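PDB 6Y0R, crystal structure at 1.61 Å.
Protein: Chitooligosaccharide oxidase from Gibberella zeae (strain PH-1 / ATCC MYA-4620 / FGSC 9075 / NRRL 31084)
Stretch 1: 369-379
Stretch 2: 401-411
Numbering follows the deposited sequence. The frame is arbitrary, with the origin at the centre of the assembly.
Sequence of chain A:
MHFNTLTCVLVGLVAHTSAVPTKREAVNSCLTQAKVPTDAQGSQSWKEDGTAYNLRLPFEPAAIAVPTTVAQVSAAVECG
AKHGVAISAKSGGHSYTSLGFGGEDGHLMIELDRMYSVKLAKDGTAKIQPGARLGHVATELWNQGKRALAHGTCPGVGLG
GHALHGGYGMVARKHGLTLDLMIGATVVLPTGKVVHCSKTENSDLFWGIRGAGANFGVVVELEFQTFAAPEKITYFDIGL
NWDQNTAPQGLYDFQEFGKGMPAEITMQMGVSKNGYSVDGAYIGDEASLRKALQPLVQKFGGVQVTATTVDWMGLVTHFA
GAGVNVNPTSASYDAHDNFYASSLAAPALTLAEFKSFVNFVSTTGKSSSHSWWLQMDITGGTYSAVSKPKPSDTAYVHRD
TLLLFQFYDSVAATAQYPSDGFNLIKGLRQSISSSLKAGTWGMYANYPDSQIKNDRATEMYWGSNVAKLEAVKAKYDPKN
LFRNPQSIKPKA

Stretch 1 369-379: SHSWWLQMDIT
Stretch 2 401-411: TLLLFQFYDSV

Two neighbouring strands of one chain run antiparallel here, their axes 4.6 Å apart at closest approach and their N-to-C directions 165° apart. Extended backbone, such as -123/141 at Gln375 and -117/128 at Gln406, carries the register Trp372–Asp409, Trp373–Tyr408, Leu374–Phe407, Gln375–Gln406, Met376–Phe405, Asp377–Leu404 and Ile378–Leu403. Wide, hydrogen-bonded pairs alternate with narrow ones, so CA–CA is 5.4 Å at Trp373–Tyr408 but 4.4 Å at Leu374–Phe407.

Each of the three wide pairs listed is closed by two hydrogen bonds. Trp373 N to Tyr408 O and Tyr408 N to Trp373 O both measure 2.9 Å, as do Gln375 N to Gln406 O and Gln406 N to Gln375 O; Asp377 N to Leu404 O is 2.7 Å and Leu404 N to Asp377 O 2.9 Å. Past the strand, Thr379 N still reaches Leu402 O at 2.9 Å. Between these rungs CA hydrogens face carbonyls, as at Leu374 CA and Gln406 O, 3.0 Å apart.

Side chains alternate between two faces. On one lie Trp373, Gln375 and Asp377 (m) with Tyr408, Gln406 and Leu404 (t, p), whose CB meets Thr379 CG2 at 3.5 Å. Trp373 (chi1 p, 53°; chi2 -95°) folds over Tyr408 (chi1 t, -155°; chi2 -86°): the planes lie 16° apart with centroids at 4.6 Å, slid so that the rings barely overlap. The slide places Tyr408 CB over the indole face, 3.5 Å from the centroid of the Trp373 six-membered ring, where a polarised C–H meets pi electrons. Flat rings suit this place because they can lie nearly parallel at van der Waals distance, Trp373 CZ2 coming to 3.3 Å from Tyr408 CG. Gln375 (m, t) and Gln406 (t, t) bring their amide ends together, their long chains reaching across the wide pair.

The other face carries Leu374, Met376 and Ile378 (m, t) opposite Phe407, Phe405 and Leu403 (m, t), a largely apolar layer. Met376 (t, t, p) is flexible enough to follow the Phe405 ring (m, chi2 82°): its CG lies over the face, 3.9 Å from the ring centroid, and its SD approaches Phe405 CZ to 3.4 Å. Leu374 (chi1 p, 64°; chi2 91°) rests its CB 3.8 Å from CD1 of Phe407 (m, chi2 -81°).

Water finishes both ends. One water oxygen lies 3.1 Å from Ser371 N, accepting its hydrogen, and 2.5 Å from Asp409 OD1 and 2.8 Å from Ser410 O, to both of which the water donates. At the other end, a water oxygen 2.7 Å from Thr379 OG1 and 2.8 Å from Thr401 OG1 bridges the two hydroxyls; another accepts from Thr379 OG1 at 2.9 Å and donates to Thr401 O at 2.7 Å.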

ATOM      1  N   SER A 369     -18.562 -20.501   0.677  1.00 27.79           N
ATOM      2  CA  SER A 369     -18.074 -21.001  -0.629  1.00 28.97           C
ATOM      3  C   SER A 369     -16.985 -20.073  -1.177  1.00 26.99           C
ATOM      4  O   SER A 369     -16.294 -20.454  -2.146  1.00 28.56           O
ATOM      5  CB  SER A 369     -19.206 -21.106  -1.613  1.00 29.55           C
ATOM      6  OG  SER A 369     -19.908 -19.879  -1.640  1.00 32.68           O
ATOM      7  N   HIS A 370     -16.812 -18.900  -0.566  1.00 25.23           N
ATOM      8  CA  HIS A 370     -15.877 -17.867  -1.090  1.00 26.51           C
ATOM      9  C   HIS A 370     -14.428 -18.268  -0.841  1.00 26.53           C
ATOM     10  O   HIS A 370     -14.187 -18.831   0.230  1.00 26.90           O
ATOM     11  CB  HIS A 370     -16.172 -16.543  -0.434  1.00 26.15           C
ATOM     12  CG  HIS A 370     -17.412 -15.911  -0.953  1.00 30.00           C
ATOM     13  ND1 HIS A 370     -18.630 -16.568  -0.961  1.00 38.97           N
ATOM     14  CD2 HIS A 370     -17.649 -14.678  -1.426  1.00 30.36           C
ATOM     15  CE1 HIS A 370     -19.555 -15.762  -1.430  1.00 32.70           C
ATOM     16  NE2 HIS A 370     -18.986 -14.598  -1.708  1.00 36.66           N
ATOM     17  N   SER A 371     -13.512 -17.957  -1.765  1.00 27.44           N
ATOM     18  CA  SER A 371     -12.051 -18.145  -1.568  1.00 27.41           C
ATOM     19  C   SER A 371     -11.515 -16.876  -0.883  1.00 26.64           C
ATOM     20  O   SER A 371     -11.067 -15.938  -1.561  1.00 27.92           O
ATOM     21  CB  SER A 371     -11.303 -18.523  -2.810  1.00 37.00           C
ATOM     22  OG  SER A 371     -11.660 -17.702  -3.886  1.00 46.23           O
ATOM     23  N   TRP A 372     -11.800 -16.781   0.393  1.00 23.21           N
ATOM     24  CA  TRP A 372     -11.397 -15.607   1.203  1.00 20.40           C
ATOM     25  C   TRP A 372     -10.056 -15.898   1.881  1.00 20.65           C
ATOM     26  O   TRP A 372      -9.689 -17.049   2.058  1.00 20.65           O
ATOM     27  CB  TRP A 372     -12.481 -15.238   2.205  1.00 20.80           C
ATOM     28  CG  TRP A 372     -12.725 -16.286   3.235  1.00 21.78           C
ATOM     29  CD1 TRP A 372     -13.657 -17.282   3.185  1.00 22.96           C
ATOM     30  CD2 TRP A 372     -12.030 -16.455   4.482  1.00 21.19           C
ATOM     31  NE1 TRP A 372     -13.548 -18.089   4.291  1.00 24.58           N
ATOM     32  CE2 TRP A 372     -12.564 -17.596   5.109  1.00 23.58           C
ATOM     33  CE3 TRP A 372     -10.968 -15.796   5.103  1.00 21.62           C
ATOM     34  CZ2 TRP A 372     -12.107 -18.060   6.342  1.00 24.55           C
ATOM     35  CZ3 TRP A 372     -10.525 -16.250   6.324  1.00 23.05           C
ATOM     36  CH2 TRP A 372     -11.061 -17.380   6.925  1.00 24.00           C
ATOM     37  N   TRP A 373      -9.310 -14.855   2.234  1.00 19.18           N
ATOM     38  CA  TRP A 373      -8.125 -15.049   3.115  1.00 17.58           C
ATOM     39  C   TRP A 373      -7.891 -13.745   3.857  1.00 16.91           C
ATOM     40  O   TRP A 373      -8.455 -12.700   3.476  1.00 16.90           O
ATOM     41  CB  TRP A 373      -6.853 -15.463   2.381  1.00 17.44           C
ATOM     42  CG  TRP A 373      -6.444 -14.596   1.239  1.00 18.34           C
ATOM     43  CD1 TRP A 373      -6.748 -14.798  -0.070  1.00 22.80           C
ATOM     44  CD2 TRP A 373      -5.622 -13.411   1.279  1.00 18.81           C
ATOM     45  NE1 TRP A 373      -6.182 -13.826  -0.846  1.00 21.08           N
ATOM     46  CE2 TRP A 373      -5.498 -12.950  -0.042  1.00 19.54           C
ATOM     47  CE3 TRP A 373      -5.078 -12.643   2.303  1.00 21.27           C
ATOM     48  CZ2 TRP A 373      -4.769 -11.812  -0.386  1.00 21.67           C
ATOM     49  CZ3 TRP A 373      -4.385 -11.487   1.977  1.00 21.17           C
ATOM     50  CH2 TRP A 373      -4.253 -11.069   0.646  1.00 20.89           C
ATOM     51  N   LEU A 374      -7.072 -13.785   4.899  1.00 15.64           N
ATOM     52  CA  LEU A 374      -6.721 -12.537   5.604  1.00 17.07           C
ATOM     53  C   LEU A 374      -5.303 -12.679   6.122  1.00 15.32           C
ATOM     54  O   LEU A 374      -4.786 -13.796   6.187  1.00 15.35           O
ATOM     55  CB  LEU A 374      -7.717 -12.210   6.704  1.00 19.25           C
ATOM     56  CG  LEU A 374      -7.777 -13.208   7.849  1.00 19.65           C
ATOM     57  CD1 LEU A 374      -6.804 -12.819   8.955  1.00 19.20           C
ATOM     58  CD2 LEU A 374      -9.199 -13.288   8.387  1.00 22.65           C
ATOM     59  N   GLN A 375      -4.691 -11.532   6.371  1.00 16.11           N
ATOM     60  CA  GLN A 375      -3.376 -11.470   7.022  1.00 17.66           C
ATOM     61  C   GLN A 375      -3.536 -10.603   8.256  1.00 16.90           C
ATOM     62  O   GLN A 375      -4.305  -9.615   8.252  1.00 18.69           O
ATOM     63  CB  GLN A 375      -2.273 -10.910   6.120  1.00 19.68           C
ATOM     64  CG  GLN A 375      -2.032 -11.655   4.834  1.00 23.99           C
ATOM     65  CD  GLN A 375      -1.311 -10.731   3.874  1.00 28.70           C
ATOM     66  OE1 GLN A 375      -1.572  -9.521   3.809  1.00 30.55           O
ATOM     67  NE2 GLN A 375      -0.371 -11.292   3.144  1.00 32.11           N
ATOM     68  N   MET A 376      -2.871 -11.000   9.317  1.00 15.71           N
ATOM     69  CA  MET A 376      -2.718 -10.165  10.519  1.00 16.00           C
ATOM     70  C   MET A 376      -1.234  -9.838  10.718  1.00 16.84           C
ATOM     71  O   MET A 376      -0.466 -10.739  11.050  1.00 15.49           O
ATOM     72  CB  MET A 376      -3.253 -10.868  11.761  1.00 17.22           C
ATOM     73  CG  MET A 376      -3.193  -9.979  12.948  1.00 19.78           C
ATOM     74  SD  MET A 376      -3.928 -10.717  14.379  1.00 24.25           S
ATOM     75  CE  MET A 376      -2.665 -11.880  14.815  1.00 23.93           C
ATOM     76  N   ASP A 377      -0.854  -8.599  10.436  1.00 16.03           N
ATOM     77  CA  ASP A 377       0.554  -8.157  10.435  1.00 17.85           C
ATOM     78  C   ASP A 377       0.839  -7.492  11.780  1.00 18.42           C
ATOM     79  O   ASP A 377       0.042  -6.663  12.196  1.00 16.74           O
ATOM     80  CB  ASP A 377       0.819  -7.176   9.299  1.00 19.25           C
ATOM     81  CG  ASP A 377       0.363  -7.590   7.901  1.00 25.46           C
ATOM     82  OD1 ASP A 377       0.261  -8.781   7.649  1.00 29.98           O
ATOM     83  OD2 ASP A 377       0.056  -6.668   7.081  1.00 28.33           O
ATOM     84  N   ILE A 378       1.999  -7.760  12.387  1.00 17.27           N
ATOM     85  CA  ILE A 378       2.440  -6.961  13.565  1.00 18.88           C
ATOM     86  C   ILE A 378       3.146  -5.726  13.017  1.00 18.07           C
ATOM     87  O   ILE A 378       4.229  -5.877  12.378  1.00 21.54           O
ATOM     88  CB  ILE A 378       3.352  -7.795  14.503  1.00 20.39           C
ATOM     89  CG1 ILE A 378       2.624  -9.045  14.979  1.00 23.28           C
ATOM     90  CG2 ILE A 378       3.779  -6.896  15.648  1.00 21.99           C
ATOM     91  CD1 ILE A 378       3.523 -10.213  15.316  1.00 28.91           C
ATOM     92  N   THR A 379       2.520  -4.551  13.069  1.00 16.59           N
ATOM     93  CA  THR A 379       3.162  -3.292  12.631  1.00 15.33           C
ATOM     94  C   THR A 379       3.884  -2.624  13.805  1.00 16.72           C
ATOM     95  O   THR A 379       4.793  -1.861  13.530  1.00 19.57           O
ATOM     96  CB  THR A 379       2.148  -2.296  12.054  1.00 18.51           C
ATOM     97  OG1 THR A 379       1.209  -1.905  13.054  1.00 19.81           O
ATOM     98  CG2 THR A 379       1.402  -2.890  10.889  1.00 20.10           C
ATOM     99  N   THR A 401      -1.304   1.962  16.510  1.00 19.98           N
ATOM    100  CA  THR A 401      -1.895   0.628  16.371  1.00 20.07           C
ATOM    101  C   THR A 401      -0.787  -0.428  16.388  1.00 19.28           C
ATOM    102  O   THR A 401       0.375  -0.094  16.102  1.00 22.84           O
ATOM    103  CB  THR A 401      -2.797   0.610  15.136  1.00 20.73           C
ATOM    104  OG1 THR A 401      -2.058   1.193  14.067  1.00 21.04           O
ATOM    105  CG2 THR A 401      -4.083   1.377  15.312  1.00 22.77           C
ATOM    106  N   LEU A 402      -1.115  -1.653  16.788  1.00 17.79           N
ATOM    107  CA  LEU A 402      -0.157  -2.773  16.847  1.00 16.48           C
ATOM    108  C   LEU A 402      -0.322  -3.642  15.607  1.00 16.08           C
ATOM    109  O   LEU A 402       0.664  -4.276  15.221  1.00 17.18           O
ATOM    110  CB  LEU A 402      -0.431  -3.571  18.133  1.00 17.57           C
ATOM    111  CG  LEU A 402       0.414  -4.814  18.385  1.00 17.90           C
ATOM    112  CD1 LEU A 402       1.915  -4.479  18.429  1.00 17.00           C
ATOM    113  CD2 LEU A 402      -0.001  -5.467  19.684  1.00 19.45           C
ATOM    114  N   LEU A 403      -1.575  -3.797  15.123  1.00 15.08           N
ATOM    115  CA  LEU A 403      -1.943  -4.804  14.130  1.00 15.71           C
ATOM    116  C   LEU A 403      -2.438  -4.123  12.870  1.00 15.31           C
ATOM    117  O   LEU A 403      -3.163  -3.111  12.954  1.00 18.36           O
ATOM    118  CB  LEU A 403      -3.040  -5.719  14.706  1.00 16.73           C
ATOM    119  CG  LEU A 403      -2.725  -6.426  16.023  1.00 16.71           C
ATOM    120  CD1 LEU A 403      -3.957  -7.194  16.489  1.00 19.38           C
ATOM    121  CD2 LEU A 403      -1.548  -7.347  15.874  1.00 17.69           C
ATOM    122  N   LEU A 404      -2.114  -4.735  11.746  1.00 15.03           N
ATOM    123  CA  LEU A 404      -2.703  -4.385  10.439  1.00 15.51           C
ATOM    124  C   LEU A 404      -3.315  -5.659   9.887  1.00 15.52           C
ATOM    125  O   LEU A 404      -2.579  -6.627   9.610  1.00 15.85           O
ATOM    126  CB  LEU A 404      -1.635  -3.856   9.478  1.00 18.00           C
ATOM    127  CG  LEU A 404      -2.089  -3.636   8.029  1.00 20.53           C
ATOM    128  CD1 LEU A 404      -3.432  -2.977   7.978  1.00 27.89           C
ATOM    129  CD2 LEU A 404      -1.094  -2.816   7.228  1.00 22.80           C
ATOM    130  N   PHE A 405      -4.614  -5.650   9.669  1.00 15.86           N
ATOM    131  CA  PHE A 405      -5.289  -6.773   9.029  1.00 14.67           C
ATOM    132  C   PHE A 405      -5.608  -6.389   7.571  1.00 15.41           C
ATOM    133  O   PHE A 405      -6.044  -5.218   7.279  1.00 16.53           O
ATOM    134  CB  PHE A 405      -6.638  -7.070   9.687  1.00 14.85           C
ATOM    135  CG  PHE A 405      -6.589  -7.612  11.091  1.00 15.55           C
ATOM    136  CD1 PHE A 405      -6.429  -6.761  12.170  1.00 15.86           C
ATOM    137  CD2 PHE A 405      -6.673  -8.970  11.324  1.00 16.61           C
ATOM    138  CE1 PHE A 405      -6.376  -7.265  13.461  1.00 16.44           C
ATOM    139  CE2 PHE A 405      -6.642  -9.465  12.610  1.00 16.37           C
ATOM    140  CZ  PHE A 405      -6.497  -8.612  13.678  1.00 16.85           C
ATOM    141  N   GLN A 406      -5.410  -7.371   6.694  1.00 15.64           N
ATOM    142  CA  GLN A 406      -5.879  -7.298   5.308  1.00 16.06           C
ATOM    143  C   GLN A 406      -6.906  -8.417   5.081  1.00 15.82           C
ATOM    144  O   GLN A 406      -6.603  -9.544   5.424  1.00 17.19           O
ATOM    145  CB  GLN A 406      -4.721  -7.394   4.329  1.00 17.98           C
ATOM    146  CG  GLN A 406      -5.255  -7.387   2.920  1.00 18.99           C
ATOM    147  CD  GLN A 406      -4.180  -7.418   1.870  1.00 20.26           C
ATOM    148  OE1 GLN A 406      -3.002  -7.791   2.089  1.00 25.05           O
ATOM    149  NE2 GLN A 406      -4.586  -7.028   0.692  1.00 17.57           N
ATOM    150  N   PHE A 407      -8.083  -8.088   4.566  1.00 14.60           N
ATOM    151  CA  PHE A 407      -9.150  -9.086   4.283  1.00 15.94           C
ATOM    152  C   PHE A 407      -9.395  -9.099   2.779  1.00 16.86           C
ATOM    153  O   PHE A 407      -9.510  -8.026   2.205  1.00 18.14           O
ATOM    154  CB  PHE A 407     -10.453  -8.737   5.003  1.00 16.94           C
ATOM    155  CG  PHE A 407     -10.320  -8.399   6.467  1.00 16.18           C
ATOM    156  CD1 PHE A 407     -10.226  -9.409   7.414  1.00 16.86           C
ATOM    157  CD2 PHE A 407     -10.198  -7.082   6.890  1.00 16.32           C
ATOM    158  CE1 PHE A 407     -10.120  -9.117   8.765  1.00 17.46           C
ATOM    159  CE2 PHE A 407     -10.111  -6.788   8.252  1.00 16.54           C
ATOM    160  CZ  PHE A 407     -10.028  -7.809   9.172  1.00 16.25           C
ATOM    161  N   TYR A 408      -9.433 -10.275   2.171  1.00 15.86           N
ATOM    162  CA  TYR A 408      -9.429 -10.411   0.693  1.00 17.32           C
ATOM    163  C   TYR A 408     -10.393 -11.518   0.271  1.00 20.31           C
ATOM    164  O   TYR A 408     -10.435 -12.566   0.938  1.00 21.51           O
ATOM    165  CB  TYR A 408      -8.008 -10.683   0.235  1.00 19.12           C
ATOM    166  CG  TYR A 408      -7.621 -10.317  -1.166  1.00 21.52           C
ATOM    167  CD1 TYR A 408      -7.850 -11.194  -2.210  1.00 24.50           C
ATOM    168  CD2 TYR A 408      -6.876  -9.172  -1.414  1.00 23.81           C
ATOM    169  CE1 TYR A 408      -7.401 -10.933  -3.504  1.00 25.04           C
ATOM    170  CE2 TYR A 408      -6.444  -8.883  -2.701  1.00 24.14           C
ATOM    171  CZ  TYR A 408      -6.684  -9.768  -3.741  1.00 26.81           C
ATOM    172  OH  TYR A 408      -6.214  -9.456  -4.983  1.00 24.30           O
ATOM    173  N   ASP A 409     -11.146 -11.257  -0.800  1.00 19.74           N
ATOM    174  CA  ASP A 409     -12.058 -12.268  -1.395  1.00 19.40           C
ATOM    175  C   ASP A 409     -11.955 -12.138  -2.904  1.00 20.08           C
ATOM    176  O   ASP A 409     -12.186 -11.042  -3.409  1.00 19.72           O
ATOM    177  CB  ASP A 409     -13.458 -12.068  -0.880  1.00 19.18           C
ATOM    178  CG  ASP A 409     -14.439 -13.128  -1.381  1.00 21.41           C
ATOM    179  OD1 ASP A 409     -13.993 -14.255  -1.664  1.00 22.97           O
ATOM    180  OD2 ASP A 409     -15.612 -12.824  -1.348  1.00 24.90           O
ATOM    181  N   SER A 410     -11.661 -13.242  -3.584  1.00 21.77           N
ATOM    182  CA  SER A 410     -11.325 -13.278  -5.021  1.00 23.51           C
ATOM    183  C   SER A 410     -12.267 -14.251  -5.740  1.00 23.95           C
ATOM    184  O   SER A 410     -12.619 -15.266  -5.149  1.00 23.54           O
ATOM    185  CB  SER A 410      -9.900 -13.744  -5.173  1.00 27.73           C
ATOM    186  OG  SER A 410      -9.542 -13.711  -6.513  1.00 41.86           O
ATOM    187  N   VAL A 411     -12.625 -13.931  -6.971  1.00 23.49           N
ATOM    188  CA  VAL A 411     -13.384 -14.837  -7.892  1.00 24.81           C
ATOM    189  C   VAL A 411     -12.622 -14.908  -9.210  1.00 27.40           C
ATOM    190  O   VAL A 411     -11.656 -14.148  -9.424  1.00 27.64           O
ATOM    191  CB  VAL A 411     -14.828 -14.354  -8.077  1.00 26.75           C
ATOM    192  CG1 VAL A 411     -15.587 -14.290  -6.762  1.00 28.07           C
ATOM    193  CG2 VAL A 411     -14.896 -13.008  -8.781  1.00 26.17           C
TER
HETATM  194  O   HOH W   1     -14.768 -15.798  -3.517  1.00 28.97           O
HETATM  195  O   HOH W   2      -1.244  -1.008  12.494  1.00 23.65           O
HETATM  196  O   HOH W   3       1.693   0.778  13.966  1.00 26.94           O